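Local structure of deoxyribose-phosphate aldolase (Toxoplasma gondii, 4EIV) at residues Gly108-Gly113 / Lys146-Lys151; Val155-Gly160 / Val173-Gly178; Ile236-Val241 / Ala247-Gln252. The protein belongs to the deoxyribose-phosphate aldolase family and folds as a closed eight-stranded parallel beta/alpha barrel, the TIM-barrel architecture. All coordinates share one frame; numbering follows the deposited sequence. Where two conformers were deposited one is given.

Contact 1. Residues Gly108-Gly113 / Lys146-Lys151; sequences GALKDG and KVVGPK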
loop_
_atom_site.group_PDB
_atom_site.type_symbol
_atom_site.label_atom_id
_atom_site.label_comp_id
_atom_site.label_asym_id
_atom_site.label_seq_id
_atom_site.Cartn_x
_atom_site.Cartn_y
_atom_site.Cartn_z
ATOM N N GLY A 108 -31.858 -9.324 3.305
ATOM C CA GLY A 108 -31.800 -10.019 4.597
ATOM C C GLY A 108 -30.394 -10.070 5.177
ATOM O O GLY A 108 -30.199 -9.923 6.388
ATOM N N ALA A 109 -29.403 -10.267 4.316
ATOM C CA ALA A 109 -28.025 -10.325 4.761
ATOM C C ALA A 109 -27.595 -8.986 5.341
ATOM O O ALA A 109 -26.938 -8.931 6.394
ATOM C CB ALA A 109 -27.118 -10.707 3.607
ATOM N N LEU A 110 -27.987 -7.899 4.674
ATOM C CA LEU A 110 -27.646 -6.554 5.121
ATOM C C LEU A 110 -28.349 -6.267 6.463
ATOM O O LEU A 110 -27.737 -5.731 7.387
ATOM C CB LEU A 110 -28.023 -5.520 4.047
ATOM C CG LEU A 110 -27.171 -5.630 2.770
ATOM C CD1 LEU A 110 -27.822 -4.855 1.615
ATOM C CD2 LEU A 110 -25.733 -5.194 3.001
ATOM N N LYS A 111 -29.597 -6.702 6.595
ATOM C CA LYS A 111 -30.340 -6.544 7.856
ATOM C C LYS A 111 -29.626 -7.252 9.001
ATOM O O LYS A 111 -29.559 -6.731 10.127
ATOM C CB LYS A 111 -31.737 -7.154 7.708
ATOM C CG LYS A 111 -32.639 -7.060 8.926
ATOM C CD LYS A 111 -33.855 -7.979 8.780
ATOM C CE LYS A 111 -34.628 -7.781 7.452
ATOM N NZ LYS A 111 -35.877 -8.605 7.398
ATOM N N ASP A 112 -29.118 -8.450 8.710
ATOM C CA ASP A 112 -28.407 -9.281 9.682
ATOM C C ASP A 112 -26.999 -8.801 10.033
ATOM O O ASP A 112 -26.369 -9.391 10.907
ATOM C CB ASP A 112 -28.378 -10.741 9.212
ATOM C CG ASP A 112 -29.764 -11.386 9.211
ATOM O OD1 ASP A 112 -30.708 -10.792 9.772
ATOM O OD2 ASP A 112 -29.921 -12.496 8.649
ATOM N N GLY A 113 -26.518 -7.746 9.369
ATOM C CA GLY A 113 -25.203 -7.153 9.660
ATOM C C GLY A 113 -24.100 -7.293 8.611
ATOM O O GLY A 113 -22.953 -6.927 8.878
ATOM N N LYS A 146 -29.348 -1.728 -6.200
ATOM C CA LYS A 146 -30.370 -0.846 -5.628
ATOM C C LYS A 146 -30.584 -1.106 -4.141
ATOM O O LYS A 146 -30.816 -0.166 -3.378
ATOM C CB LYS A 146 -31.713 -1.022 -6.348
ATOM C CG LYS A 146 -31.797 -0.403 -7.737
ATOM C CD LYS A 146 -33.188 -0.627 -8.335
ATOM C CE LYS A 146 -33.283 -0.115 -9.765
ATOM N NZ LYS A 146 -34.594 -0.484 -10.389
ATOM N N VAL A 147 -30.531 -2.373 -3.736
ATOM C CA VAL A 147 -30.752 -2.718 -2.334
ATOM C C VAL A 147 -29.499 -2.629 -1.484
ATOM O O VAL A 147 -29.586 -2.430 -0.280
ATOM C CB VAL A 147 -31.462 -4.107 -2.158
ATOM C CG1 VAL A 147 -32.817 -4.113 -2.917
ATOM C CG2 VAL A 147 -30.609 -5.245 -2.591
ATOM N N VAL A 148 -28.324 -2.775 -2.090
ATOM C CA VAL A 148 -27.080 -2.658 -1.330
ATOM C C VAL A 148 -26.781 -1.188 -1.023
ATOM O O VAL A 148 -26.148 -0.865 -0.013
ATOM C CB VAL A 148 -25.903 -3.296 -2.062
ATOM C CG1 VAL A 148 -26.175 -4.777 -2.347
ATOM C CG2 VAL A 148 -25.593 -2.543 -3.295
ATOM N N GLY A 149 -27.259 -0.290 -1.883
ATOM C CA GLY A 149 -27.062 1.141 -1.660
ATOM C C GLY A 149 -25.576 1.455 -1.723
ATOM O O GLY A 149 -24.889 0.968 -2.618
ATOM N N PRO A 150 -25.060 2.231 -0.758
ATOM C CA PRO A 150 -23.645 2.609 -0.793
ATOM C C PRO A 150 -22.656 1.513 -0.383
ATOM O O PRO A 150 -21.447 1.707 -0.514
ATOM C CB PRO A 150 -23.577 3.791 0.174
ATOM C CG PRO A 150 -24.667 3.543 1.141
ATOM C CD PRO A 150 -25.778 2.916 0.332
ATOM N N LYS A 151 -23.148 0.399 0.146
ATOM C CA LYS A 151 -22.255 -0.715 0.483
ATOM C C LYS A 151 -21.678 -1.347 -0.772
ATOM O O LYS A 151 -22.156 -1.121 -1.871
ATOM C CB LYS A 151 -22.952 -1.733 1.373
ATOM C CG LYS A 151 -23.191 -1.168 2.773
ATOM C CD LYS A 151 -23.860 -2.164 3.685
ATOM C CE LYS A 151 -23.873 -1.687 5.128
ATOM N NZ LYS A 151 -24.487 -2.705 6.005
#

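Contact 2. Residues Val155-Gly160 / Val173-Gly178; sequences VVLSGG and VAALEG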
loop_
_atom_site.group_PDB
_atom_site.type_symbol
_atom_site.label_atom_id
_atom_site.label_comp_id
_atom_site.label_asym_id
_atom_site.label_seq_id
_atom_site.Cartn_x
_atom_site.Cartn_y
_atom_site.Cartn_z
ATOM N N VAL A 155 -19.288 -8.550 -7.915
ATOM C CA VAL A 155 -19.965 -9.453 -8.848
ATOM C C VAL A 155 -18.971 -10.558 -9.231
ATOM O O VAL A 155 -17.863 -10.288 -9.712
ATOM C CB VAL A 155 -20.500 -8.708 -10.057
ATOM C CG1 VAL A 155 -21.214 -9.637 -11.018
ATOM C CG2 VAL A 155 -21.469 -7.628 -9.603
ATOM N N VAL A 156 -19.386 -11.802 -9.003
ATOM C CA VAL A 156 -18.585 -12.987 -9.202
ATOM C C VAL A 156 -18.886 -13.471 -10.611
ATOM O O VAL A 156 -20.011 -13.872 -10.922
ATOM C CB VAL A 156 -18.897 -14.027 -8.117
ATOM C CG1 VAL A 156 -17.979 -15.150 -8.219
ATOM C CG2 VAL A 156 -18.851 -13.427 -6.728
ATOM N N LEU A 157 -17.848 -13.516 -11.447
ATOM C CA LEU A 157 -18.020 -13.759 -12.872
ATOM C C LEU A 157 -17.984 -15.220 -13.317
ATOM O O LEU A 157 -18.378 -15.524 -14.454
ATOM C CB LEU A 157 -16.938 -12.994 -13.643
ATOM C CG LEU A 157 -16.923 -11.481 -13.478
ATOM C CD1 LEU A 157 -15.749 -10.885 -14.292
ATOM C CD2 LEU A 157 -18.243 -10.837 -13.878
ATOM N N SER A 158 -17.580 -16.114 -12.433
ATOM C CA SER A 158 -17.445 -17.524 -12.774
ATOM C C SER A 158 -17.794 -18.376 -11.583
ATOM O O SER A 158 -17.483 -18.021 -10.443
ATOM C CB SER A 158 -16.010 -17.820 -13.240
ATOM O OG SER A 158 -15.787 -19.200 -13.496
ATOM N N GLY A 159 -18.428 -19.510 -11.867
ATOM C CA GLY A 159 -18.785 -20.509 -10.851
ATOM C C GLY A 159 -17.898 -21.757 -10.987
ATOM O O GLY A 159 -18.299 -22.840 -10.622
ATOM N N GLY A 160 -16.699 -21.616 -11.546
ATOM C CA GLY A 160 -15.754 -22.734 -11.611
ATOM C C GLY A 160 -15.609 -23.477 -12.916
ATOM O O GLY A 160 -14.707 -24.319 -13.025
ATOM N N VAL A 173 -17.766 -6.727 -18.563
ATOM C CA VAL A 173 -18.333 -5.444 -19.001
ATOM C C VAL A 173 -19.789 -5.331 -18.590
ATOM O O VAL A 173 -20.215 -4.277 -18.131
ATOM C CB VAL A 173 -18.144 -5.233 -20.518
ATOM C CG1 VAL A 173 -18.911 -4.004 -21.007
ATOM C CG2 VAL A 173 -16.643 -5.159 -20.855
ATOM N N ALA A 174 -20.559 -6.396 -18.757
ATOM C CA ALA A 174 -21.972 -6.356 -18.361
ATOM C C ALA A 174 -22.126 -6.102 -16.853
ATOM O O ALA A 174 -22.999 -5.368 -16.435
ATOM C CB ALA A 174 -22.699 -7.646 -18.772
ATOM N N ALA A 175 -21.265 -6.684 -16.040
ATOM C CA ALA A 175 -21.304 -6.502 -14.590
ATOM C C ALA A 175 -20.963 -5.057 -14.235
ATOM O O ALA A 175 -21.582 -4.481 -13.348
ATOM C CB ALA A 175 -20.322 -7.455 -13.947
ATOM N N LEU A 176 -19.980 -4.481 -14.930
ATOM C CA LEU A 176 -19.625 -3.080 -14.736
ATOM C C LEU A 176 -20.798 -2.173 -15.109
ATOM O O LEU A 176 -21.152 -1.247 -14.366
ATOM C CB LEU A 176 -18.380 -2.693 -15.539
ATOM C CG LEU A 176 -17.107 -3.400 -15.075
ATOM C CD1 LEU A 176 -15.999 -3.186 -16.105
ATOM C CD2 LEU A 176 -16.670 -2.934 -13.663
ATOM N N GLU A 177 -21.409 -2.424 -16.275
ATOM C CA GLU A 177 -22.553 -1.612 -16.715
ATOM C C GLU A 177 -23.723 -1.745 -15.749
ATOM O O GLU A 177 -24.487 -0.797 -15.563
ATOM C CB GLU A 177 -22.972 -2.004 -18.137
ATOM C CG GLU A 177 -21.922 -1.659 -19.186
ATOM C CD GLU A 177 -22.196 -2.213 -20.584
ATOM O OE1 GLU A 177 -23.028 -3.138 -20.734
ATOM O OE2 GLU A 177 -21.537 -1.733 -21.536
ATOM N N GLY A 178 -23.866 -2.914 -15.138
ATOM C CA GLY A 178 -24.916 -3.137 -14.169
ATOM C C GLY A 178 -24.713 -2.421 -12.841
ATOM O O GLY A 178 -25.649 -2.321 -12.054
#

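Contact 3. Residues Ile236-Val241 / Ala247-Gln252; sequences IEVGDV and ADFLMQ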
loop_
_atom_site.group_PDB
_atom_site.type_symbol
_atom_site.label_atom_id
_atom_site.label_comp_id
_atom_site.label_asym_id
_atom_site.label_seq_id
_atom_site.Cartn_x
_atom_site.Cartn_y
_atom_site.Cartn_z
ATOM N N ILE A 236 -9.262 -11.217 -6.684
ATOM C CA ILE A 236 -8.663 -12.408 -7.253
ATOM C C ILE A 236 -8.941 -13.539 -6.272
ATOM O O ILE A 236 -8.436 -13.539 -5.145
ATOM C CB ILE A 236 -7.164 -12.211 -7.497
ATOM C CG1 ILE A 236 -6.916 -11.029 -8.447
ATOM C CG2 ILE A 236 -6.548 -13.457 -8.073
ATOM C CD1 ILE A 236 -5.466 -10.729 -8.768
ATOM N N GLU A 237 -9.844 -14.430 -6.675
ATOM C CA GLU A 237 -10.240 -15.591 -5.859
ATOM C C GLU A 237 -9.397 -16.773 -6.319
ATOM O O GLU A 237 -9.446 -17.156 -7.491
ATOM C CB GLU A 237 -11.743 -15.843 -5.980
ATOM C CG GLU A 237 -12.316 -16.905 -5.030
ATOM C CD GLU A 237 -12.009 -18.325 -5.439
ATOM O OE1 GLU A 237 -11.600 -19.079 -4.543
ATOM O OE2 GLU A 237 -12.182 -18.669 -6.641
ATOM N N VAL A 238 -8.565 -17.294 -5.417
ATOM C CA VAL A 238 -7.526 -18.253 -5.766
ATOM C C VAL A 238 -7.781 -19.664 -5.337
ATOM O O VAL A 238 -6.909 -20.524 -5.491
ATOM C CB VAL A 238 -6.145 -17.790 -5.232
ATOM C CG1 VAL A 238 -5.808 -16.389 -5.764
ATOM C CG2 VAL A 238 -6.094 -17.812 -3.721
ATOM N N GLY A 239 -8.945 -19.942 -4.792
ATOM C CA GLY A 239 -9.254 -21.306 -4.425
ATOM C C GLY A 239 -8.408 -21.763 -3.262
ATOM O O GLY A 239 -8.284 -21.050 -2.255
ATOM N N ASP A 240 -7.777 -22.931 -3.437
ATOM C CA ASP A 240 -6.979 -23.555 -2.387
ATOM C C ASP A 240 -5.482 -23.606 -2.678
ATOM O O ASP A 240 -4.753 -24.434 -2.117
ATOM C CB ASP A 240 -7.556 -24.943 -2.074
ATOM C CG ASP A 240 -8.959 -24.855 -1.477
ATOM O OD1 ASP A 240 -9.912 -25.364 -2.121
ATOM O OD2 ASP A 240 -9.104 -24.213 -0.400
ATOM N N VAL A 241 -5.006 -22.713 -3.540
ATOM C CA VAL A 241 -3.569 -22.633 -3.821
ATOM C C VAL A 241 -2.778 -22.123 -2.614
ATOM O O VAL A 241 -3.342 -21.573 -1.657
ATOM C CB VAL A 241 -3.250 -21.741 -5.037
ATOM C CG1 VAL A 241 -3.923 -22.324 -6.306
ATOM C CG2 VAL A 241 -3.651 -20.324 -4.775
ATOM N N ALA A 247 1.325 -15.055 -4.570
ATOM C CA ALA A 247 2.319 -13.986 -4.773
ATOM C C ALA A 247 2.485 -13.582 -6.251
ATOM O O ALA A 247 2.730 -12.401 -6.569
ATOM C CB ALA A 247 3.694 -14.385 -4.192
ATOM N N ASP A 248 2.355 -14.546 -7.153
ATOM C CA ASP A 248 2.455 -14.261 -8.580
ATOM C C ASP A 248 1.408 -13.204 -8.969
ATOM O O ASP A 248 1.669 -12.308 -9.778
ATOM C CB ASP A 248 2.269 -15.537 -9.417
ATOM C CG ASP A 248 3.494 -16.430 -9.438
ATOM O OD1 ASP A 248 3.344 -17.653 -9.264
ATOM O OD2 ASP A 248 4.612 -15.924 -9.661
ATOM N N PHE A 249 0.221 -13.304 -8.390
ATOM C CA PHE A 249 -0.822 -12.335 -8.689
ATOM C C PHE A 249 -0.476 -10.908 -8.254
ATOM O O PHE A 249 -0.909 -9.957 -8.896
ATOM C CB PHE A 249 -2.179 -12.786 -8.131
ATOM C CG PHE A 249 -2.771 -13.970 -8.852
ATOM C CD1 PHE A 249 -3.177 -13.858 -10.178
ATOM C CD2 PHE A 249 -2.965 -15.183 -8.205
ATOM C CE1 PHE A 249 -3.738 -14.923 -10.842
ATOM C CE2 PHE A 249 -3.544 -16.258 -8.862
ATOM C CZ PHE A 249 -3.916 -16.147 -10.189
ATOM N N LEU A 250 0.256 -10.739 -7.141
ATOM C CA LEU A 250 0.661 -9.386 -6.730
ATOM C C LEU A 250 1.529 -8.741 -7.795
ATOM O O LEU A 250 1.360 -7.572 -8.104
ATOM C CB LEU A 250 1.424 -9.411 -5.408
ATOM C CG LEU A 250 0.631 -9.840 -4.175
ATOM C CD1 LEU A 250 1.558 -10.014 -2.959
ATOM C CD2 LEU A 250 -0.454 -8.842 -3.884
ATOM N N MET A 251 2.497 -9.493 -8.313
ATOM C CA MET A 251 3.367 -8.979 -9.364
ATOM C C MET A 251 2.607 -8.679 -10.640
ATOM O O MET A 251 2.858 -7.652 -11.292
ATOM C CB MET A 251 4.508 -9.956 -9.643
ATOM C CG MET A 251 5.458 -10.095 -8.473
ATOM S SD MET A 251 6.289 -8.559 -7.999
ATOM C CE MET A 251 7.596 -8.446 -9.229
ATOM N N GLN A 252 1.676 -9.560 -11.010
ATOM C CA GLN A 252 0.832 -9.315 -12.177
ATOM C C GLN A 252 0.028 -8.021 -12.016
ATOM O O GLN A 252 -0.031 -7.213 -12.932
ATOM C CB GLN A 252 -0.126 -10.487 -12.419
ATOM C CG GLN A 252 -1.031 -10.274 -13.618
ATOM C CD GLN A 252 -1.941 -11.441 -13.946
ATOM O OE1 GLN A 252 -2.114 -12.356 -13.151
ATOM N NE2 GLN A 252 -2.527 -11.410 -15.141
#

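Contact 1. Residues Gly108-Gly113 / Lys146-Lys151
Leu110, in the last turn of helix 99-111, faces Val148, the closing residue of helix 130-148, with their CA atoms 7.6 Å apart. Both helices stop here, and glycine makes each exit. Gly113 adopts a positive phi of 112° and returns two bonds into the final turn, a Schellman motif. Gly149 likewise has positive phi and lies within a type II' turn from Val148 to Lys151. The turn is closed by Lys151 N bonding to Val148 O at 3.3 Å.

The side chain of Leu110 carries the contact, and its two methyls divide the work. With chi1 at -68°, CG lies anti to the carbonyl carbon, and the fork reaches across to the other helix end. Leu110 CD1 rests on backbone, 3.5 Å from Val147 O and 3.7 Å from Val148 CA, with Val148 CG1 more distant at 4.3 Å. Leu110 CD2 meets the aliphatic part of Lys151, 3.6 Å from Lys151 CD. Leucine suits this place because its branched end can touch a helix end with one methyl and the lysine side chain with the other. Lys151 runs the other way alongside it, its chain stretched out; its CD packs on the leucine methyl while NZ is hydrogen-bonded to Ala114 O, just after Gly113. A long lysine can thus serve both an apolar and a polar neighbour.

Val148 and Ala109 also touch Ile117 on strand 116-120, which ties the helix ends to the barrel wall. Packing of neighbouring helices on the outside of the strands is characteristic of the beta/alpha barrel.

Contact 2. Residues Val155-Gly160 / Val173-Gly178
Ala175 turns its single methyl from helix 165-178 toward Val155 on strand 152-156 and Leu157 in the loop just after it. Val155 also points its side chain toward the helix, so that the two residues meet almost head on: CG1 of Val155 is 3.8 Å from Ala175 CB, and Val155 CB itself is only 4.1 Å from the same methyl. The chi1 of Val155, -179°, sets CG1 anti to the backbone N and makes it the branch that touches. Leu157 arrives differently. Its CB leaves the backbone at an angle to the helix, but the longer chain bends the end back, bringing Leu157 CD2 to 4.0 Å from Ala175 CB. One methyl therefore has a valine branch and a leucine branch as neighbours.

The small residue suits this spot because the strand and helix backbones come close, with the CA atoms of Val155 and Ala175 6.6 Å apart. Valine is apt on the strand, where its beta-branch accommodates extended backbone angles and presents a compact apolar surface to the helix. Further out, Val155 touches Val141 of helix 130-148, Ala175 touches Leu183 and Leu157 touches Ile202.

All three touching residues are buried and meet through apolar carbons, so this contact is consistent with dispersion and the exclusion of water.

Contact 3. Residues Ile236-Val241 / Ala247-Gln252
Phe249 sends its side chain from helix 243-257 toward the end of strand 233-237, and most of its atoms find a neighbour. Phe249 CB already touches the strand, 3.9 Å from Ile236 CD1. At chi1 -70°, CG lies anti to the carbonyl carbon, which carries the ring over Ile236; Phe249 CG is 3.9 Å from Ile236 CG2. That methyl sits above the ring centre, 3.9 Å from the centroid and 9° off the normal, a nearly perpendicular CH-pi contact. On one flank Phe249 CD1 also approaches Ile236 CD1, at 4.1 Å. On the other, Phe249 CD2 and then CE2 reach Val238 CG1, the latter at 3.8 Å, with the valine branch coming in obliquely.

Phenylalanine fits because a broad flat ring can cover Ile236 and Val238 at once. Isoleucine supplies one branch for the face and another for the base of the ring. Gly239 takes a positive phi in the type II' turn from Val238 to Val241, and its N donates to Glu237 OE1 at 2.8 Å, from above the carboxylate plane; OE2 is held by Ser186 and His193.

The strand and helix belong to one beta-alpha-beta unit leading to strand 267-271. Val199 of helix 196-210 touches both Ile236 and Phe249, while Ala247, Asp248, Leu250 and Met251 on the helix pack against the second subunit.

The three contacts follow one another along the chain, at different stations round the barrel. Contacts 2 and 3 are buried and of one kind, each setting the end of a strand, with the residues after it, against the following helix; contact 1 is only partly buried, farther from the chain centre, and joins two helix ends. Contact 1 leads directly into contact 2, since helix 130-148 is followed by strand 152-156, although the two do not otherwise touch. Contacts 1 and 3 lie on opposite sides of the chain's centre, their centres about 28 Å apart. The chemistry shifts accordingly: contact 1 joins a leucine to backbone and a lysine chain, contact 2 is purely aliphatic, and contact 3 employs an aromatic face.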